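Local coordinates for protein putative branched-chain amino acid aminotransferase IlvE (Streptococcus mutans, PDB 4DQN) that probably catalyses the pyridoxal-phosphate-dependent transfer of amino groups between leucine, isoleucine or valine and 2-oxoglutarate, at residues A[85-93]-A[182-190]; A[66-76]-A[111-121]. All coordinates share one frame; numbering follows the deposited sequence.

Interaction 1: A[85-93]-A[182-190]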
# COMPACT_ATOMS: atom_id res chain seq x y z
N ARG A 85 -5.25 14.46 -10.82
CA ARG A 85 -5.27 13.65 -9.60
C ARG A 85 -4.12 12.64 -9.57
O ARG A 85 -3.50 12.43 -8.51
CB ARG A 85 -6.63 12.95 -9.43
CG ARG A 85 -6.72 12.17 -8.11
CD ARG A 85 -8.13 11.65 -7.83
NE ARG A 85 -8.55 10.63 -8.80
CZ ARG A 85 -9.75 10.03 -8.78
NH1 ARG A 85 -10.64 10.36 -7.85
NH2 ARG A 85 -10.05 9.11 -9.69
N LEU A 86 -3.82 12.03 -10.72
CA LEU A 86 -2.69 11.11 -10.81
C LEU A 86 -1.37 11.84 -10.58
O LEU A 86 -0.42 11.25 -10.08
CB LEU A 86 -2.66 10.41 -12.18
CG LEU A 86 -2.27 8.93 -12.34
CD1 LEU A 86 -1.60 8.64 -13.68
CD2 LEU A 86 -1.47 8.35 -11.17
N GLN A 87 -1.31 13.12 -10.96
CA GLN A 87 -0.08 13.88 -10.76
C GLN A 87 0.14 14.14 -9.28
O GLN A 87 1.25 14.01 -8.78
CB GLN A 87 -0.13 15.21 -11.54
CG GLN A 87 0.15 15.06 -13.04
CD GLN A 87 -0.60 16.08 -13.88
OE1 GLN A 87 -1.13 17.07 -13.36
NE2 GLN A 87 -0.65 15.84 -15.19
N ARG A 88 -0.93 14.50 -8.58
CA ARG A 88 -0.82 14.69 -7.14
C ARG A 88 -0.52 13.37 -6.42
O ARG A 88 0.26 13.34 -5.46
CB ARG A 88 -2.09 15.33 -6.60
CG ARG A 88 -2.23 16.80 -6.95
CD ARG A 88 -3.43 17.41 -6.24
NE ARG A 88 -4.67 17.05 -6.91
CZ ARG A 88 -5.15 17.70 -7.97
NH1 ARG A 88 -4.48 18.74 -8.47
NH2 ARG A 88 -6.28 17.31 -8.53
N THR A 89 -1.11 12.29 -6.90
CA THR A 89 -0.86 10.96 -6.33
C THR A 89 0.60 10.55 -6.51
O THR A 89 1.24 9.98 -5.61
CB THR A 89 -1.81 9.91 -6.95
OG1 THR A 89 -3.16 10.24 -6.60
CG2 THR A 89 -1.50 8.55 -6.42
N ALA A 90 1.14 10.84 -7.69
CA ALA A 90 2.54 10.54 -8.00
C ALA A 90 3.48 11.31 -7.07
O ALA A 90 4.45 10.74 -6.53
CB ALA A 90 2.82 10.90 -9.46
N ASP A 91 3.19 12.59 -6.88
CA ASP A 91 4.00 13.43 -6.01
C ASP A 91 4.08 12.83 -4.61
O ASP A 91 5.15 12.80 -4.00
CB ASP A 91 3.38 14.82 -5.88
CG ASP A 91 3.59 15.70 -7.10
OD1 ASP A 91 4.41 15.37 -7.98
OD2 ASP A 91 2.92 16.76 -7.15
N ARG A 92 2.94 12.38 -4.10
CA ARG A 92 2.88 11.83 -2.74
C ARG A 92 3.75 10.59 -2.59
O ARG A 92 4.29 10.32 -1.52
CB ARG A 92 1.42 11.50 -2.39
CG ARG A 92 1.22 11.04 -0.96
CD ARG A 92 1.49 12.14 0.06
NE ARG A 92 1.35 11.61 1.42
CZ ARG A 92 1.22 12.35 2.52
NH1 ARG A 92 1.22 13.67 2.45
NH2 ARG A 92 1.10 11.75 3.71
N LEU A 93 3.88 9.83 -3.67
CA LEU A 93 4.65 8.59 -3.64
C LEU A 93 6.01 8.73 -4.33
O LEU A 93 6.66 7.72 -4.62
CB LEU A 93 3.87 7.46 -4.30
CG LEU A 93 3.07 6.58 -3.34
CD1 LEU A 93 1.98 7.34 -2.63
CD2 LEU A 93 2.49 5.41 -4.11
N HIS A 182 -2.38 11.38 8.48
CA HIS A 182 -1.36 11.94 7.60
C HIS A 182 -0.71 10.85 6.75
O HIS A 182 0.52 10.81 6.61
CB HIS A 182 -0.30 12.68 8.42
CG HIS A 182 -0.82 13.85 9.19
ND1 HIS A 182 -0.51 14.07 10.51
CD2 HIS A 182 -1.64 14.87 8.81
CE1 HIS A 182 -1.12 15.17 10.93
NE2 HIS A 182 -1.81 15.67 9.91
N GLY A 183 -1.54 9.97 6.20
CA GLY A 183 -1.07 8.87 5.37
C GLY A 183 -1.28 9.17 3.89
O GLY A 183 -1.09 10.31 3.45
N THR A 184 -1.70 8.16 3.14
CA THR A 184 -1.85 8.28 1.68
C THR A 184 -3.31 8.31 1.23
O THR A 184 -3.60 8.03 0.06
CB THR A 184 -1.12 7.14 0.95
OG1 THR A 184 -1.55 5.87 1.46
CG2 THR A 184 0.39 7.27 1.15
N GLY A 185 -4.21 8.66 2.15
CA GLY A 185 -5.64 8.61 1.88
C GLY A 185 -6.14 9.44 0.71
O GLY A 185 -7.12 9.07 0.04
N ALA A 186 -5.49 10.58 0.47
CA ALA A 186 -5.90 11.50 -0.59
C ALA A 186 -5.20 11.17 -1.91
O ALA A 186 -5.29 11.91 -2.90
CB ALA A 186 -5.61 12.94 -0.18
N ALA A 187 -4.50 10.03 -1.92
CA ALA A 187 -3.79 9.55 -3.10
C ALA A 187 -4.39 8.22 -3.54
O ALA A 187 -4.62 7.33 -2.71
CB ALA A 187 -2.28 9.39 -2.78
N LYS A 188 -4.66 8.06 -4.84
CA LYS A 188 -5.24 6.81 -5.34
C LYS A 188 -4.16 5.74 -5.47
O LYS A 188 -3.68 5.46 -6.58
CB LYS A 188 -5.93 7.05 -6.69
CG LYS A 188 -7.04 6.04 -7.03
CD LYS A 188 -7.94 6.63 -8.11
CE LYS A 188 -9.06 5.68 -8.50
NZ LYS A 188 -9.98 5.40 -7.35
N VAL A 189 -3.78 5.14 -4.34
CA VAL A 189 -2.70 4.16 -4.33
C VAL A 189 -3.15 2.84 -3.73
O VAL A 189 -4.04 2.80 -2.87
CB VAL A 189 -1.47 4.69 -3.55
CG1 VAL A 189 -0.96 5.96 -4.19
CG2 VAL A 189 -1.82 4.97 -2.09
N GLY A 190 -2.54 1.75 -4.19
CA GLY A 190 -2.89 0.42 -3.72
C GLY A 190 -2.93 0.23 -2.21
O GLY A 190 -3.74 -0.56 -1.71
O HOH W 1 -4.32 12.48 -5.43

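Interaction 2: A[66-76]-A[111-121]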
# COMPACT_ATOMS: atom_id res chain seq x y z
N ALA A 66 -15.12 5.78 -21.21
CA ALA A 66 -15.41 6.30 -22.54
C ALA A 66 -16.86 5.97 -22.83
O ALA A 66 -17.32 4.86 -22.53
CB ALA A 66 -14.49 5.67 -23.61
N TYR A 67 -17.59 6.93 -23.40
CA TYR A 67 -19.03 6.81 -23.56
C TYR A 67 -19.37 6.91 -25.03
O TYR A 67 -18.90 7.83 -25.71
CB TYR A 67 -19.72 7.97 -22.82
CG TYR A 67 -19.41 8.05 -21.34
CD1 TYR A 67 -18.25 8.69 -20.88
CD2 TYR A 67 -20.27 7.50 -20.40
CE1 TYR A 67 -17.96 8.75 -19.51
CE2 TYR A 67 -20.00 7.57 -19.04
CZ TYR A 67 -18.84 8.19 -18.61
OH TYR A 67 -18.57 8.26 -17.26
N ARG A 68 -20.17 5.98 -25.55
CA ARG A 68 -20.67 6.15 -26.92
C ARG A 68 -21.92 7.02 -26.93
O ARG A 68 -22.82 6.84 -26.10
CB ARG A 68 -20.96 4.80 -27.58
CG ARG A 68 -21.15 4.90 -29.09
CD ARG A 68 -21.46 3.56 -29.72
NE ARG A 68 -20.36 2.60 -29.57
CZ ARG A 68 -19.28 2.58 -30.35
NH1 ARG A 68 -19.15 3.46 -31.33
NH2 ARG A 68 -18.34 1.66 -30.16
N THR A 69 -21.98 7.98 -27.85
CA THR A 69 -23.10 8.91 -27.93
C THR A 69 -24.15 8.47 -28.95
O THR A 69 -23.98 7.47 -29.65
CB THR A 69 -22.63 10.33 -28.28
OG1 THR A 69 -22.04 10.34 -29.59
CG2 THR A 69 -21.61 10.82 -27.26
N LYS A 70 -25.22 9.24 -29.05
CA LYS A 70 -26.36 8.89 -29.89
C LYS A 70 -26.01 8.76 -31.38
O LYS A 70 -26.64 7.97 -32.09
CB LYS A 70 -27.47 9.93 -29.68
CG LYS A 70 -28.88 9.46 -30.00
CD LYS A 70 -29.91 10.49 -29.55
CE LYS A 70 -29.58 11.88 -30.09
NZ LYS A 70 -30.42 12.97 -29.51
N ASP A 71 -25.02 9.50 -31.86
CA ASP A 71 -24.63 9.41 -33.27
C ASP A 71 -23.54 8.37 -33.51
O ASP A 71 -23.06 8.21 -34.63
CB ASP A 71 -24.24 10.78 -33.86
CG ASP A 71 -22.90 11.29 -33.35
OD1 ASP A 71 -22.31 10.70 -32.41
OD2 ASP A 71 -22.43 12.31 -33.90
N GLY A 72 -23.13 7.68 -32.44
CA GLY A 72 -22.13 6.64 -32.56
C GLY A 72 -20.73 7.04 -32.12
O GLY A 72 -19.89 6.18 -31.83
N SER A 73 -20.47 8.35 -32.07
CA SER A 73 -19.14 8.82 -31.68
C SER A 73 -18.89 8.58 -30.19
O SER A 73 -19.84 8.46 -29.39
CB SER A 73 -18.95 10.30 -32.04
OG SER A 73 -19.93 11.12 -31.43
N VAL A 74 -17.62 8.49 -29.82
CA VAL A 74 -17.23 8.13 -28.46
C VAL A 74 -16.52 9.31 -27.81
O VAL A 74 -15.80 10.06 -28.47
CB VAL A 74 -16.31 6.89 -28.47
CG1 VAL A 74 -15.87 6.52 -27.04
CG2 VAL A 74 -17.04 5.73 -29.11
N GLN A 75 -16.73 9.50 -26.51
CA GLN A 75 -16.10 10.62 -25.82
C GLN A 75 -15.64 10.26 -24.41
O GLN A 75 -16.15 9.32 -23.80
CB GLN A 75 -17.07 11.82 -25.78
CG GLN A 75 -18.36 11.54 -25.03
CD GLN A 75 -19.40 12.63 -25.27
OE1 GLN A 75 -19.42 13.23 -26.34
NE2 GLN A 75 -20.26 12.87 -24.29
N LEU A 76 -14.65 11.00 -23.92
CA LEU A 76 -14.19 10.88 -22.54
C LEU A 76 -14.83 12.00 -21.74
O LEU A 76 -15.26 13.01 -22.31
CB LEU A 76 -12.67 11.03 -22.48
CG LEU A 76 -11.88 9.90 -23.15
CD1 LEU A 76 -10.40 10.25 -23.17
CD2 LEU A 76 -12.12 8.57 -22.41
N VAL A 111 -8.86 4.00 -26.41
CA VAL A 111 -10.26 3.96 -26.84
C VAL A 111 -10.35 3.71 -28.33
O VAL A 111 -11.07 2.79 -28.77
CB VAL A 111 -10.96 5.28 -26.52
CG1 VAL A 111 -12.38 5.24 -27.05
CG2 VAL A 111 -10.96 5.53 -25.01
N ARG A 112 -9.62 4.49 -29.12
CA ARG A 112 -9.59 4.30 -30.57
C ARG A 112 -9.14 2.89 -30.96
O ARG A 112 -9.77 2.27 -31.83
CB ARG A 112 -8.74 5.37 -31.27
CG ARG A 112 -9.28 6.79 -31.14
CD ARG A 112 -8.61 7.77 -32.11
NE ARG A 112 -7.15 7.63 -32.09
CZ ARG A 112 -6.32 8.49 -31.50
NH1 ARG A 112 -6.81 9.57 -30.90
NH2 ARG A 112 -5.01 8.28 -31.53
N ALA A 113 -8.10 2.36 -30.32
CA ALA A 113 -7.57 1.06 -30.72
C ALA A 113 -8.54 -0.08 -30.40
O ALA A 113 -8.48 -1.15 -31.01
CB ALA A 113 -6.20 0.81 -30.07
N ASN A 114 -9.42 0.17 -29.44
CA ASN A 114 -10.39 -0.83 -28.99
C ASN A 114 -11.83 -0.33 -29.16
O ASN A 114 -12.71 -0.72 -28.39
CB ASN A 114 -10.17 -1.16 -27.50
CG ASN A 114 -8.81 -1.78 -27.23
OD1 ASN A 114 -8.59 -2.95 -27.53
ND2 ASN A 114 -7.90 -1.00 -26.65
N GLU A 115 -12.08 0.52 -30.16
CA GLU A 115 -13.36 1.22 -30.23
C GLU A 115 -14.55 0.29 -30.40
O GLU A 115 -15.68 0.62 -30.00
CB GLU A 115 -13.36 2.30 -31.33
CG GLU A 115 -14.47 3.35 -31.12
CD GLU A 115 -14.30 4.64 -31.91
OE1 GLU A 115 -13.21 5.26 -31.85
OE2 GLU A 115 -15.27 5.05 -32.58
N GLU A 116 -14.31 -0.88 -30.96
CA GLU A 116 -15.40 -1.81 -31.17
C GLU A 116 -15.86 -2.42 -29.84
O GLU A 116 -16.90 -3.07 -29.76
CB GLU A 116 -15.02 -2.87 -32.21
CG GLU A 116 -13.94 -3.88 -31.75
CD GLU A 116 -12.50 -3.34 -31.77
OE1 GLU A 116 -12.27 -2.12 -31.95
OE2 GLU A 116 -11.57 -4.16 -31.59
N TYR A 117 -15.09 -2.18 -28.77
CA TYR A 117 -15.50 -2.65 -27.44
C TYR A 117 -16.23 -1.59 -26.62
O TYR A 117 -16.72 -1.87 -25.52
CB TYR A 117 -14.29 -3.18 -26.64
CG TYR A 117 -13.72 -4.45 -27.21
CD1 TYR A 117 -12.73 -4.41 -28.18
CD2 TYR A 117 -14.16 -5.69 -26.77
CE1 TYR A 117 -12.21 -5.57 -28.71
CE2 TYR A 117 -13.64 -6.86 -27.29
CZ TYR A 117 -12.66 -6.78 -28.26
OH TYR A 117 -12.12 -7.93 -28.80
N VAL A 118 -16.30 -0.37 -27.14
CA VAL A 118 -17.12 0.65 -26.50
C VAL A 118 -18.58 0.26 -26.76
O VAL A 118 -19.02 0.24 -27.91
CB VAL A 118 -16.81 2.06 -27.05
CG1 VAL A 118 -17.61 3.11 -26.29
CG2 VAL A 118 -15.32 2.36 -26.95
N PRO A 119 -19.33 -0.08 -25.69
CA PRO A 119 -20.69 -0.62 -25.82
C PRO A 119 -21.62 0.31 -26.61
O PRO A 119 -21.37 1.52 -26.66
CB PRO A 119 -21.16 -0.72 -24.37
CG PRO A 119 -19.86 -0.95 -23.59
CD PRO A 119 -18.91 -0.01 -24.28
N PRO A 120 -22.67 -0.25 -27.23
CA PRO A 120 -23.62 0.55 -28.00
C PRO A 120 -24.43 1.50 -27.12
O PRO A 120 -24.69 1.20 -25.96
CB PRO A 120 -24.56 -0.51 -28.60
CG PRO A 120 -23.81 -1.78 -28.56
CD PRO A 120 -22.96 -1.69 -27.32
N TYR A 121 -24.80 2.65 -27.67
CA TYR A 121 -25.83 3.51 -27.09
C TYR A 121 -27.16 2.75 -27.29
O TYR A 121 -27.37 2.22 -28.38
CB TYR A 121 -25.82 4.81 -27.90
CG TYR A 121 -26.77 5.88 -27.42
CD1 TYR A 121 -28.10 5.88 -27.80
CD2 TYR A 121 -26.32 6.92 -26.61
CE1 TYR A 121 -28.97 6.87 -27.37
CE2 TYR A 121 -27.18 7.92 -26.18
CZ TYR A 121 -28.51 7.88 -26.56
OH TYR A 121 -29.36 8.86 -26.13
O HOH W 2 -21.15 3.32 -24.51
O HOH W 3 -16.72 2.20 -32.85
O HOH W 4 -15.37 8.11 -31.91

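Interaction 1: A[85-93]-A[182-190]
Thr89 faces Ala187, Lys188 and Val189 and divides its two branches between polar and apolar work. Its OG1 accepts the backbone N-H of Lys188 (N to OG1 3.2 Å, N-H...O 156°) and also a proton from a water, which donates a second one to Ala186 O. A chi1 of -64° sets OG1 of Thr89 beside the backbone N and turns the CG2 methyl anti to it, where it reaches Val189 CG1 at 3.5 Å. That same CG1 of Val189 lies 3.5 Å from Leu93 CD2, so one valine methyl is pressed by Thr89 of helix 79-92 and by Leu93 just past its end, tighter than usual carbon contact. Ala187 is small enough to let the helix come close: its CA is 4.6 Å from the CA of Thr89.

Residues 184-187 form a type I turn, and the loop then leads into helix 190-205. In this class-IV aminotransferase fold Lys188 is the predicted Schiff-base lysine; no cofactor is attached here. Lys188 CD lies over one face of the Arg85 guanidinium, toward its rim, 3.6 Å from NH2, while NZ is hydrogen-bonded to Tyr193 OH. Arg85 NH2 lies 4.4 Å from Lys188 NZ, and Arg85 NE is salt-bridged to Glu62.

Toward His182 and Gly183 the contact is still broad but looser in its bonding and partly open to solvent. Arg92 bends at chi2 (67°) and passes its aliphatic CG 4.3 Å from Ala187 CB. The Arg92 guanidinium meets His182 O at the edge, NH2 to O 3.1 Å. Tyr176 of the second subunit packs on Arg92, while His182 N bonds to Asp177 of that subunit.

Interaction 2: A[66-76]-A[111-121]
Arg68 holds CG anti to its own backbone N (chi1 -166°), runs straight through chi2 and bends at chi3 (-63°), which lays its guanidinium along the carbonyls that follow helix 100-113. The arginine projects from a beta hairpin, strands 59-68 and 74-77 joined by a type I turn from Thr69 to Gly72, and one face of the hairpin packs against the helix end and the 3-10 segment 115-117 that follows. Arginine suits this place because it can donate in several directions within one plane. NE and NH2 of Arg68 grip Val118 O side-on (NH2 to O 2.7 Å, NE to O 3.2 Å), and the one N-H of NE is shared with Pro119 O, which it meets from above that carbonyl's plane. Arg68 NH1 turns back to Gly72 O (2.9 Å), which ties the arginine to its own turn. A water joins NH1 to Glu115 OE2.

Beneath the guanidinium the contact is apolar. Val74 and Val118 meet tip to tip, CG2 to CG1 3.9 Å, and Val111 CG1 packs on Val74 CG1. Ala66 is short enough for its CB to meet Val111 CG2 at 3.8 Å.

At the turn, Tyr121 lies alongside Lys70, both pointing the same way; its hydroxyl is hydrogen-bonded to Asp332. Lys70 CA makes a CH-pi contact, 3.8 Å from the Tyr121 ring centroid and 7° off the ring normal, while Arg68 O lies at the ring's edge, 3.5 Å from Tyr121 CD2.

In the fold
After strands 24-30, 33-40 and 44-48 the chain makes the hairpin of residues 66-76, then helix 79-92, which carries 85-93, and helix 100-113, whose end begins 111-121. Interaction 2 closes here, a loop with 34 residues between its segments, and fixes the end of helix 100-113 against two strands of the antiparallel sheet. Interaction 1 closes later, when the chain has passed through strands 126-136, 147-157 and 168-172 and returns at 182-190. Because 85-93 lies inside the first loop and 182-190 beyond it, the two cross. The centres of interactions 1 and 2 are about 30 Å apart, their nearest atoms about 11 Å; interaction 1 ties helix 79-92 to the segment leading into helix 190-205.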